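Local coordinates for protein GTP cyclohydrolase 1 type 2 homolog (Escherichia coli, Escherichia coli O157:H7, PDB 1NMO) that is of uncertain biochemical function but carries a dinuclear metal site, assembles as a toroidal hexamer and may take part in degrading radiation-damaged nucleotides, at residues E123-G131 against F178-V187; R152-P162 against A203-G214. All coordinates share one frame; numbering follows the deposited sequence.

Contact 1: residues E123-G131 against F178-V187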
loop_
_atom_site.group_PDB
_atom_site.type_symbol
_atom_site.label_atom_id
_atom_site.label_comp_id
_atom_site.label_asym_id
_atom_site.label_seq_id
_atom_site.Cartn_x
_atom_site.Cartn_y
_atom_site.Cartn_z
ATOM N N GLU A 123 34.009 -4.938 -31.212
ATOM C CA GLU A 123 33.305 -6.017 -30.569
ATOM C C GLU A 123 34.349 -6.817 -29.846
ATOM O O GLU A 123 35.516 -6.858 -30.231
ATOM C CB GLU A 123 32.445 -6.842 -31.539
ATOM C CG GLU A 123 33.072 -7.901 -32.361
ATOM C CD GLU A 123 32.054 -8.998 -32.713
ATOM O OE1 GLU A 123 30.934 -8.703 -33.190
ATOM O OE2 GLU A 123 32.365 -10.196 -32.514
ATOM N N ILE A 124 33.965 -7.332 -28.706
ATOM C CA ILE A 124 34.848 -8.123 -27.887
ATOM C C ILE A 124 34.695 -9.597 -28.333
ATOM O O ILE A 124 35.650 -10.372 -28.340
ATOM C CB ILE A 124 34.391 -7.985 -26.398
ATOM C CG1 ILE A 124 34.500 -6.538 -25.924
ATOM C CG2 ILE A 124 35.205 -8.891 -25.515
ATOM C CD1 ILE A 124 34.158 -6.386 -24.429
ATOM N N GLU A 125 33.476 -9.978 -28.680
ATOM C CA GLU A 125 33.132 -11.331 -29.105
ATOM C C GLU A 125 31.883 -11.139 -29.950
ATOM O O GLU A 125 31.229 -10.084 -29.912
ATOM C CB GLU A 125 32.694 -12.148 -27.928
ATOM C CG GLU A 125 33.815 -12.762 -27.186
ATOM C CD GLU A 125 33.286 -13.420 -25.883
ATOM O OE1 GLU A 125 32.220 -14.048 -25.932
ATOM O OE2 GLU A 125 33.938 -13.331 -24.825
ATOM N N PRO A 126 31.487 -12.164 -30.700
ATOM C CA PRO A 126 30.307 -12.067 -31.547
ATOM C C PRO A 126 29.028 -11.326 -30.998
ATOM O O PRO A 126 28.454 -10.364 -31.648
ATOM C CB PRO A 126 30.077 -13.560 -31.921
ATOM C CG PRO A 126 31.474 -14.047 -32.183
ATOM C CD PRO A 126 32.141 -13.479 -30.852
ATOM N N LEU A 127 28.523 -11.704 -29.844
ATOM C CA LEU A 127 27.331 -10.952 -29.452
ATOM C C LEU A 127 27.596 -9.902 -28.384
ATOM O O LEU A 127 26.656 -9.527 -27.637
ATOM C CB LEU A 127 26.328 -11.933 -28.876
ATOM C CG LEU A 127 25.848 -12.975 -29.909
ATOM C CD1 LEU A 127 25.332 -14.215 -29.160
ATOM C CD2 LEU A 127 24.705 -12.328 -30.804
ATOM N N VAL A 128 28.854 -9.427 -28.319
ATOM C CA VAL A 128 29.267 -8.503 -27.300
ATOM C C VAL A 128 30.025 -7.318 -27.803
ATOM O O VAL A 128 31.236 -7.341 -27.810
ATOM C CB VAL A 128 30.192 -9.220 -26.297
ATOM C CG1 VAL A 128 30.365 -8.390 -25.081
ATOM C CG2 VAL A 128 29.597 -10.517 -25.902
ATOM N N PRO A 129 29.341 -6.242 -28.213
ATOM C CA PRO A 129 30.015 -5.037 -28.712
ATOM C C PRO A 129 30.525 -4.241 -27.564
ATOM O O PRO A 129 30.137 -4.525 -26.414
ATOM C CB PRO A 129 28.905 -4.301 -29.441
ATOM C CG PRO A 129 27.677 -4.760 -28.674
ATOM C CD PRO A 129 27.917 -6.236 -28.559
ATOM N N TRP A 130 31.451 -3.306 -27.826
ATOM C CA TRP A 130 31.906 -2.428 -26.740
ATOM C C TRP A 130 31.988 -1.023 -27.322
ATOM O O TRP A 130 31.954 -0.847 -28.528
ATOM C CB TRP A 130 33.287 -2.810 -26.178
ATOM C CG TRP A 130 34.470 -2.537 -27.135
ATOM C CD1 TRP A 130 35.028 -3.425 -28.029
ATOM C CD2 TRP A 130 35.238 -1.322 -27.249
ATOM N NE1 TRP A 130 36.087 -2.837 -28.687
ATOM C CE2 TRP A 130 36.245 -1.553 -28.219
ATOM C CE3 TRP A 130 35.180 -0.056 -26.617
ATOM C CZ2 TRP A 130 37.201 -0.572 -28.570
ATOM C CZ3 TRP A 130 36.176 0.951 -26.987
ATOM C CH2 TRP A 130 37.146 0.665 -27.934
ATOM N N GLY A 131 32.044 -0.027 -26.467
ATOM C CA GLY A 131 32.185 1.335 -26.954
ATOM C C GLY A 131 32.200 2.298 -25.773
ATOM O O GLY A 131 32.516 1.875 -24.636
ATOM N N PHE A 178 28.477 -13.154 -20.144
ATOM C CA PHE A 178 29.560 -12.548 -20.917
ATOM C C PHE A 178 30.272 -11.521 -20.076
ATOM O O PHE A 178 31.206 -10.873 -20.517
ATOM C CB PHE A 178 28.978 -11.872 -22.158
ATOM C CG PHE A 178 28.612 -12.838 -23.249
ATOM C CD1 PHE A 178 29.602 -13.677 -23.813
ATOM C CD2 PHE A 178 27.309 -12.875 -23.768
ATOM C CE1 PHE A 178 29.297 -14.529 -24.869
ATOM C CE2 PHE A 178 26.983 -13.722 -24.828
ATOM C CZ PHE A 178 27.936 -14.546 -25.391
ATOM N N ILE A 179 29.824 -11.342 -18.845
ATOM C CA ILE A 179 30.487 -10.372 -18.049
ATOM C C ILE A 179 31.989 -10.582 -17.806
ATOM O O ILE A 179 32.768 -9.592 -17.746
ATOM C CB ILE A 179 29.775 -10.201 -16.698
ATOM C CG1 ILE A 179 30.431 -9.029 -15.948
ATOM C CG2 ILE A 179 29.836 -11.511 -15.847
ATOM C CD1 ILE A 179 29.580 -8.482 -14.694
ATOM N N ASP A 180 32.439 -11.834 -17.671
ATOM C CA ASP A 180 33.849 -12.025 -17.369
ATOM C C ASP A 180 34.688 -11.697 -18.584
ATOM O O ASP A 180 35.718 -11.008 -18.471
ATOM C CB ASP A 180 34.146 -13.429 -16.949
ATOM C CG ASP A 180 33.599 -13.766 -15.577
ATOM O OD1 ASP A 180 33.315 -12.851 -14.747
ATOM O OD2 ASP A 180 33.470 -15.004 -15.359
ATOM N N SER A 181 34.250 -12.165 -19.748
ATOM C CA SER A 181 35.024 -11.863 -20.897
ATOM C C SER A 181 35.051 -10.322 -21.108
ATOM O O SER A 181 36.038 -9.800 -21.622
ATOM C CB SER A 181 34.468 -12.620 -22.090
ATOM O OG SER A 181 33.919 -11.680 -22.956
ATOM N N ALA A 182 34.018 -9.574 -20.716
ATOM C CA ALA A 182 34.107 -8.109 -20.895
ATOM C C ALA A 182 35.078 -7.571 -19.907
ATOM O O ALA A 182 35.790 -6.677 -20.217
ATOM C CB ALA A 182 32.774 -7.434 -20.689
ATOM N N ALA A 183 35.096 -8.062 -18.673
ATOM C CA ALA A 183 36.066 -7.554 -17.696
ATOM C C ALA A 183 37.551 -7.703 -18.192
ATOM O O ALA A 183 38.412 -6.825 -18.016
ATOM C CB ALA A 183 35.882 -8.314 -16.345
ATOM N N ARG A 184 37.855 -8.872 -18.737
ATOM C CA ARG A 184 39.172 -9.167 -19.252
ATOM C C ARG A 184 39.470 -8.103 -20.315
ATOM O O ARG A 184 40.501 -7.467 -20.269
ATOM C CB ARG A 184 39.149 -10.546 -19.895
ATOM C CG ARG A 184 40.354 -11.423 -19.640
ATOM C CD ARG A 184 39.879 -12.619 -18.875
ATOM N NE ARG A 184 38.904 -13.391 -19.675
ATOM C CZ ARG A 184 37.822 -14.011 -19.170
ATOM N NH1 ARG A 184 37.576 -13.925 -17.843
ATOM N NH2 ARG A 184 37.003 -14.742 -19.965
ATOM N N PHE A 185 38.545 -7.874 -21.244
ATOM C CA PHE A 185 38.749 -6.881 -22.293
ATOM C C PHE A 185 39.093 -5.505 -21.726
ATOM O O PHE A 185 40.016 -4.828 -22.227
ATOM C CB PHE A 185 37.512 -6.798 -23.164
ATOM C CG PHE A 185 37.681 -5.905 -24.345
ATOM C CD1 PHE A 185 38.308 -6.376 -25.499
ATOM C CD2 PHE A 185 37.301 -4.587 -24.264
ATOM C CE1 PHE A 185 38.568 -5.524 -26.569
ATOM C CE2 PHE A 185 37.539 -3.716 -25.297
ATOM C CZ PHE A 185 38.182 -4.174 -26.467
ATOM N N GLY A 186 38.377 -5.108 -20.663
ATOM C CA GLY A 186 38.593 -3.833 -19.986
ATOM C C GLY A 186 37.442 -2.872 -20.236
ATOM O O GLY A 186 37.374 -2.165 -21.265
ATOM N N VAL A 187 36.480 -2.826 -19.334
ATOM C CA VAL A 187 35.415 -1.857 -19.545
ATOM C C VAL A 187 35.103 -1.268 -18.173
ATOM O O VAL A 187 35.561 -1.805 -17.183
ATOM C CB VAL A 187 34.172 -2.547 -20.094
ATOM C CG1 VAL A 187 34.466 -3.107 -21.499
ATOM C CG2 VAL A 187 33.754 -3.728 -19.092
#

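Contact 2: residues R152-P162 against A203-G214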
loop_
_atom_site.group_PDB
_atom_site.type_symbol
_atom_site.label_atom_id
_atom_site.label_comp_id
_atom_site.label_asym_id
_atom_site.label_seq_id
_atom_site.Cartn_x
_atom_site.Cartn_y
_atom_site.Cartn_z
ATOM N N ARG A 152 12.111 1.268 -17.301
ATOM C CA ARG A 152 12.208 0.176 -16.318
ATOM C C ARG A 152 13.425 0.382 -15.460
ATOM O O ARG A 152 14.471 0.670 -15.977
ATOM C CB ARG A 152 12.360 -1.201 -17.049
ATOM C CG ARG A 152 12.644 -2.451 -16.098
ATOM C CD ARG A 152 12.778 -3.744 -16.892
ATOM N NE ARG A 152 12.780 -4.958 -16.081
ATOM C CZ ARG A 152 13.864 -5.505 -15.532
ATOM N NH1 ARG A 152 15.043 -4.943 -15.708
ATOM N NH2 ARG A 152 13.761 -6.635 -14.802
ATOM N N LYS A 153 13.308 0.220 -14.140
ATOM C CA LYS A 153 14.478 0.396 -13.227
ATOM C C LYS A 153 15.464 -0.766 -13.328
ATOM O O LYS A 153 15.125 -1.921 -13.040
ATOM C CB LYS A 153 13.991 0.506 -11.766
ATOM C CG LYS A 153 15.102 0.860 -10.718
ATOM C CD LYS A 153 14.517 0.957 -9.301
ATOM C CE LYS A 153 15.529 1.426 -8.249
ATOM N NZ LYS A 153 16.669 0.414 -8.148
ATOM N N PRO A 154 16.720 -0.497 -13.683
ATOM C CA PRO A 154 17.543 -1.706 -13.738
ATOM C C PRO A 154 18.172 -2.084 -12.394
ATOM O O PRO A 154 18.278 -1.278 -11.445
ATOM C CB PRO A 154 18.636 -1.291 -14.725
ATOM C CG PRO A 154 18.955 0.091 -14.119
ATOM C CD PRO A 154 17.523 0.691 -14.073
ATOM N N LEU A 155 18.635 -3.326 -12.323
ATOM C CA LEU A 155 19.368 -3.764 -11.132
ATOM C C LEU A 155 20.754 -3.187 -11.385
ATOM O O LEU A 155 21.327 -3.439 -12.436
ATOM C CB LEU A 155 19.506 -5.290 -11.076
ATOM C CG LEU A 155 20.699 -5.786 -10.216
ATOM C CD1 LEU A 155 20.642 -5.013 -8.910
ATOM C CD2 LEU A 155 20.597 -7.269 -9.869
ATOM N N TRP A 156 21.304 -2.406 -10.459
ATOM C CA TRP A 156 22.663 -1.872 -10.667
ATOM C C TRP A 156 23.579 -2.272 -9.505
ATOM O O TRP A 156 23.250 -2.084 -8.331
ATOM C CB TRP A 156 22.645 -0.360 -10.822
ATOM C CG TRP A 156 24.025 0.368 -10.607
ATOM C CD1 TRP A 156 25.213 0.106 -11.248
ATOM C CD2 TRP A 156 24.316 1.419 -9.665
ATOM N NE1 TRP A 156 26.214 0.918 -10.745
ATOM C CE2 TRP A 156 25.688 1.729 -9.784
ATOM C CE3 TRP A 156 23.543 2.131 -8.734
ATOM C CZ2 TRP A 156 26.307 2.718 -9.013
ATOM C CZ3 TRP A 156 24.172 3.116 -7.967
ATOM C CH2 TRP A 156 25.526 3.395 -8.116
ATOM N N CYS A 157 24.710 -2.881 -9.843
ATOM C CA CYS A 157 25.632 -3.266 -8.830
ATOM C C CYS A 157 26.929 -2.569 -9.186
ATOM O O CYS A 157 27.630 -2.990 -10.110
ATOM C CB CYS A 157 25.792 -4.788 -8.809
ATOM S SG CYS A 157 27.092 -5.363 -7.662
ATOM N N GLY A 158 27.260 -1.507 -8.452
ATOM C CA GLY A 158 28.495 -0.779 -8.792
ATOM C C GLY A 158 29.424 -0.368 -7.662
ATOM O O GLY A 158 30.317 0.479 -7.822
ATOM N N ASP A 159 29.223 -0.997 -6.517
ATOM C CA ASP A 159 30.030 -0.783 -5.314
ATOM C C ASP A 159 31.542 -0.729 -5.624
ATOM O O ASP A 159 32.255 0.065 -5.033
ATOM C CB ASP A 159 29.777 -1.917 -4.313
ATOM C CG ASP A 159 28.274 -2.216 -4.074
ATOM O OD1 ASP A 159 27.599 -1.276 -3.476
ATOM O OD2 ASP A 159 27.838 -3.380 -4.475
ATOM N N THR A 160 32.051 -1.543 -6.553
ATOM C CA THR A 160 33.498 -1.454 -6.830
ATOM C C THR A 160 33.852 -0.975 -8.222
ATOM O O THR A 160 34.973 -1.235 -8.733
ATOM C CB THR A 160 34.194 -2.803 -6.575
ATOM O OG1 THR A 160 33.790 -3.750 -7.578
ATOM C CG2 THR A 160 33.762 -3.381 -5.158
ATOM N N GLY A 161 32.912 -0.274 -8.852
ATOM C CA GLY A 161 33.178 0.195 -10.211
ATOM C C GLY A 161 33.815 1.575 -10.216
ATOM O O GLY A 161 33.709 2.277 -9.201
ATOM N N PRO A 162 34.436 2.014 -11.341
ATOM C CA PRO A 162 35.099 3.324 -11.478
ATOM C C PRO A 162 34.155 4.428 -10.965
ATOM O O PRO A 162 32.976 4.140 -10.742
ATOM C CB PRO A 162 35.371 3.421 -13.007
ATOM C CG PRO A 162 35.381 1.994 -13.484
ATOM C CD PRO A 162 34.374 1.289 -12.634
ATOM N N ALA A 203 30.905 -8.739 -10.989
ATOM C CA ALA A 203 30.854 -7.278 -10.995
ATOM C C ALA A 203 31.728 -6.742 -9.909
ATOM O O ALA A 203 32.593 -5.841 -10.140
ATOM C CB ALA A 203 29.437 -6.804 -10.757
ATOM N N ARG A 204 31.515 -7.314 -8.716
ATOM C CA ARG A 204 32.250 -6.917 -7.536
ATOM C C ARG A 204 33.774 -7.191 -7.580
ATOM O O ARG A 204 34.565 -6.299 -7.301
ATOM C CB ARG A 204 31.664 -7.620 -6.286
ATOM C CG ARG A 204 30.346 -7.042 -5.782
ATOM C CD ARG A 204 29.723 -7.977 -4.649
ATOM N NE ARG A 204 28.406 -7.474 -4.191
ATOM C CZ ARG A 204 27.627 -8.158 -3.341
ATOM N NH1 ARG A 204 28.044 -9.350 -2.882
ATOM N NH2 ARG A 204 26.446 -7.657 -2.900
ATOM N N GLU A 205 34.153 -8.424 -7.914
ATOM C CA GLU A 205 35.545 -8.838 -7.897
ATOM C C GLU A 205 36.430 -8.333 -9.013
ATOM O O GLU A 205 37.669 -8.365 -8.911
ATOM C CB GLU A 205 35.598 -10.358 -7.782
ATOM C CG GLU A 205 35.241 -10.803 -6.323
ATOM C CD GLU A 205 35.132 -12.355 -6.184
ATOM O OE1 GLU A 205 35.983 -13.112 -6.718
ATOM O OE2 GLU A 205 34.171 -12.849 -5.554
ATOM N N GLN A 206 35.805 -7.838 -10.074
ATOM C CA GLN A 206 36.567 -7.286 -11.189
ATOM C C GLN A 206 36.373 -5.775 -11.294
ATOM O O GLN A 206 36.857 -5.171 -12.241
ATOM C CB GLN A 206 36.245 -8.025 -12.512
ATOM C CG GLN A 206 36.819 -9.479 -12.528
ATOM C CD GLN A 206 36.186 -10.432 -13.619
ATOM O OE1 GLN A 206 35.001 -10.294 -14.001
ATOM N NE2 GLN A 206 36.961 -11.432 -14.065
ATOM N N GLY A 207 35.690 -5.154 -10.324
ATOM C CA GLY A 207 35.545 -3.694 -10.365
ATOM C C GLY A 207 34.777 -2.983 -11.500
ATOM O O GLY A 207 35.158 -1.903 -11.978
ATOM N N LEU A 208 33.670 -3.553 -11.978
ATOM C CA LEU A 208 32.930 -2.823 -12.991
ATOM C C LEU A 208 31.469 -2.676 -12.544
ATOM O O LEU A 208 30.997 -3.395 -11.668
ATOM C CB LEU A 208 33.018 -3.485 -14.353
ATOM C CG LEU A 208 32.453 -4.886 -14.439
ATOM C CD1 LEU A 208 32.358 -5.361 -15.904
ATOM C CD2 LEU A 208 33.372 -5.775 -13.720
ATOM N N HIS A 209 30.813 -1.665 -13.102
ATOM C CA HIS A 209 29.439 -1.383 -12.841
ATOM C C HIS A 209 28.668 -2.403 -13.647
ATOM O O HIS A 209 28.955 -2.564 -14.842
ATOM C CB HIS A 209 29.077 0.016 -13.367
ATOM C CG HIS A 209 29.601 1.133 -12.522
ATOM N ND1 HIS A 209 29.050 1.457 -11.299
ATOM C CD2 HIS A 209 30.669 1.960 -12.696
ATOM C CE1 HIS A 209 29.762 2.431 -10.738
ATOM N NE2 HIS A 209 30.748 2.753 -11.566
ATOM N N PHE A 210 27.673 -3.062 -13.037
ATOM C CA PHE A 210 26.882 -4.037 -13.785
ATOM C C PHE A 210 25.412 -3.620 -13.715
ATOM O O PHE A 210 24.978 -3.197 -12.657
ATOM C CB PHE A 210 27.042 -5.475 -13.223
ATOM C CG PHE A 210 26.010 -6.381 -13.722
ATOM C CD1 PHE A 210 26.020 -6.794 -15.048
ATOM C CD2 PHE A 210 24.942 -6.745 -12.914
ATOM C CE1 PHE A 210 24.984 -7.571 -15.593
ATOM C CE2 PHE A 210 23.894 -7.520 -13.448
ATOM C CZ PHE A 210 23.928 -7.927 -14.797
ATOM N N TYR A 211 24.682 -3.736 -14.819
ATOM C CA TYR A 211 23.262 -3.367 -14.925
ATOM C C TYR A 211 22.535 -4.556 -15.555
ATOM O O TYR A 211 23.004 -5.069 -16.590
ATOM C CB TYR A 211 23.036 -2.183 -15.898
ATOM C CG TYR A 211 23.786 -0.974 -15.478
ATOM C CD1 TYR A 211 25.131 -0.871 -15.694
ATOM C CD2 TYR A 211 23.154 -0.010 -14.695
ATOM C CE1 TYR A 211 25.859 0.178 -15.097
ATOM C CE2 TYR A 211 23.831 1.031 -14.125
ATOM C CZ TYR A 211 25.197 1.131 -14.312
ATOM O OH TYR A 211 25.871 2.198 -13.671
ATOM N N ALA A 212 21.405 -4.990 -14.951
ATOM C CA ALA A 212 20.624 -6.100 -15.532
ATOM C C ALA A 212 19.449 -5.240 -15.904
ATOM O O ALA A 212 18.651 -4.906 -15.036
ATOM C CB ALA A 212 20.257 -7.098 -14.473
ATOM N N ALA A 213 19.338 -4.837 -17.177
ATOM C CA ALA A 213 18.315 -3.863 -17.542
ATOM C C ALA A 213 17.011 -4.423 -17.968
ATOM O O ALA A 213 16.139 -3.654 -18.399
ATOM C CB ALA A 213 18.834 -2.937 -18.595
ATOM N N GLY A 214 16.869 -5.753 -17.845
ATOM C CA GLY A 214 15.631 -6.409 -18.237
ATOM C C GLY A 214 15.741 -7.172 -19.535
ATOM O O GLY A 214 16.250 -6.646 -20.507
HETATM O O HOH W 1 15.932 -1.849 -16.656
HETATM O O HOH W 2 30.949 -3.286 -8.580
#

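Contact 1: residues E123-G131 against F178-V187
The classic beta bulge in which Ile-124 and Glu-125 both face Val-128 presses the corner of a beta hairpin against helix 179-185, with Ile-124 lodged on Phe-185. Ile-124 lays CG1 over the face of that ring, 3.8 Å from CG1 to the ring centroid and 18° off the normal, and its CD1 goes on to Ala-182, 4.1 Å from Ala-182 CB. Phe-185 has CG anti to the backbone N (chi1 -174°), which carries the ring out from the helix to Trp-130. There the indole and phenyl planes are inclined at 41°, with Phe-185 CZ 3.3 Å from Trp-130 NE1 and over the indole face. The helix is the crossover of a beta-alpha-beta unit, joining the neighbouring parallel strands 165-170 and 189-192, and Ala-182 is small enough to let it lie close to Phe-190 of strand 189-192. At its start Phe-178 receives Val-128 CG2 over its face, 3.8 Å from CG2 to the ring centroid; a beta-branched valine reaches it with a short, stiff side chain. Glu-125 OE2 accepts a very short bond from Ser-181 OG, though OE2 crowds a neighbour, making its place doubtful. Leu-127, beside Phe-178, also touches Asp-101, a ligand of one iron ion.

Contact 2: residues R152-P162 against A203-G214
Trp-156 and Tyr-211 form a non-hydrogen-bonded pair between the antiparallel strands 155-157 and 209-212, and with His-209 they make an aromatic cluster on one side of the sheet. Leu-155 with Ala-212 and Cys-157 with Phe-210 are the hydrogen-bonded pairs on either side of it, and they send their side chains to the other face. Strand 155-157 is outermost in its sheet within the chain, so strand 209-212 holds it from one flank.

From CB outwards, the tryptophan first runs along the tyrosine: CB lies 3.8 Å from Tyr-211 CE2, and CG rests 3.6 Å from the same CE2. With CG anti to the backbone N (chi1 162°), the indole extends alongside the phenol, the planes only 11° apart but slid so far that the rings barely overlap. CD1 passes Tyr-211 CZ. Trp-156 NE1 then gives its hydrogen to His-209 ND1, 2.9 Å away and in the indole plane. Beyond it Trp-156 CZ2 skirts His-209 CE1 at 3.9 Å. Tyr-211 OH bonds instead to Gly-139 O.

His-209 NE2 in turn donates to Pro-162 O at 2.8 Å, while Gly-161 CA sits over the imidazole face, 4.0 Å from its centroid. Glycine suits this type I turn, 158-161, because the ring comes so near the backbone. Thr-160 OG1, its 2.7 Å bond directed to Arg-204 O, fastens the turn to the end of helix 197-205, and a water links Thr-160 N to Leu-208 O.

Since ND1 accepts from an indole and NE2 donates to a carbonyl, the imidazole is probably neutral with its proton on NE2, and the two bonds together fix its rotation.

From the N terminus, the chain first lays down 123-131, the corner of the hairpin made by strands 118-123 and 128-137, and then 152-162, after helix 139-150. Segment 178-187 returns to the hairpin and closes contact 1; only later does 203-214 close contact 2. The segments therefore alternate and the two loops cross. Both contacts serve the same six-stranded mixed sheet: contact 1 brings a crossover helix onto the hairpin at one end of the strand order, and contact 2 adds the outermost strand at the other. They meet between them, where Val-187 CG2 lies 3.8 Å from Leu-208 CD1 and Ile-179 packs near the helix ending at 205.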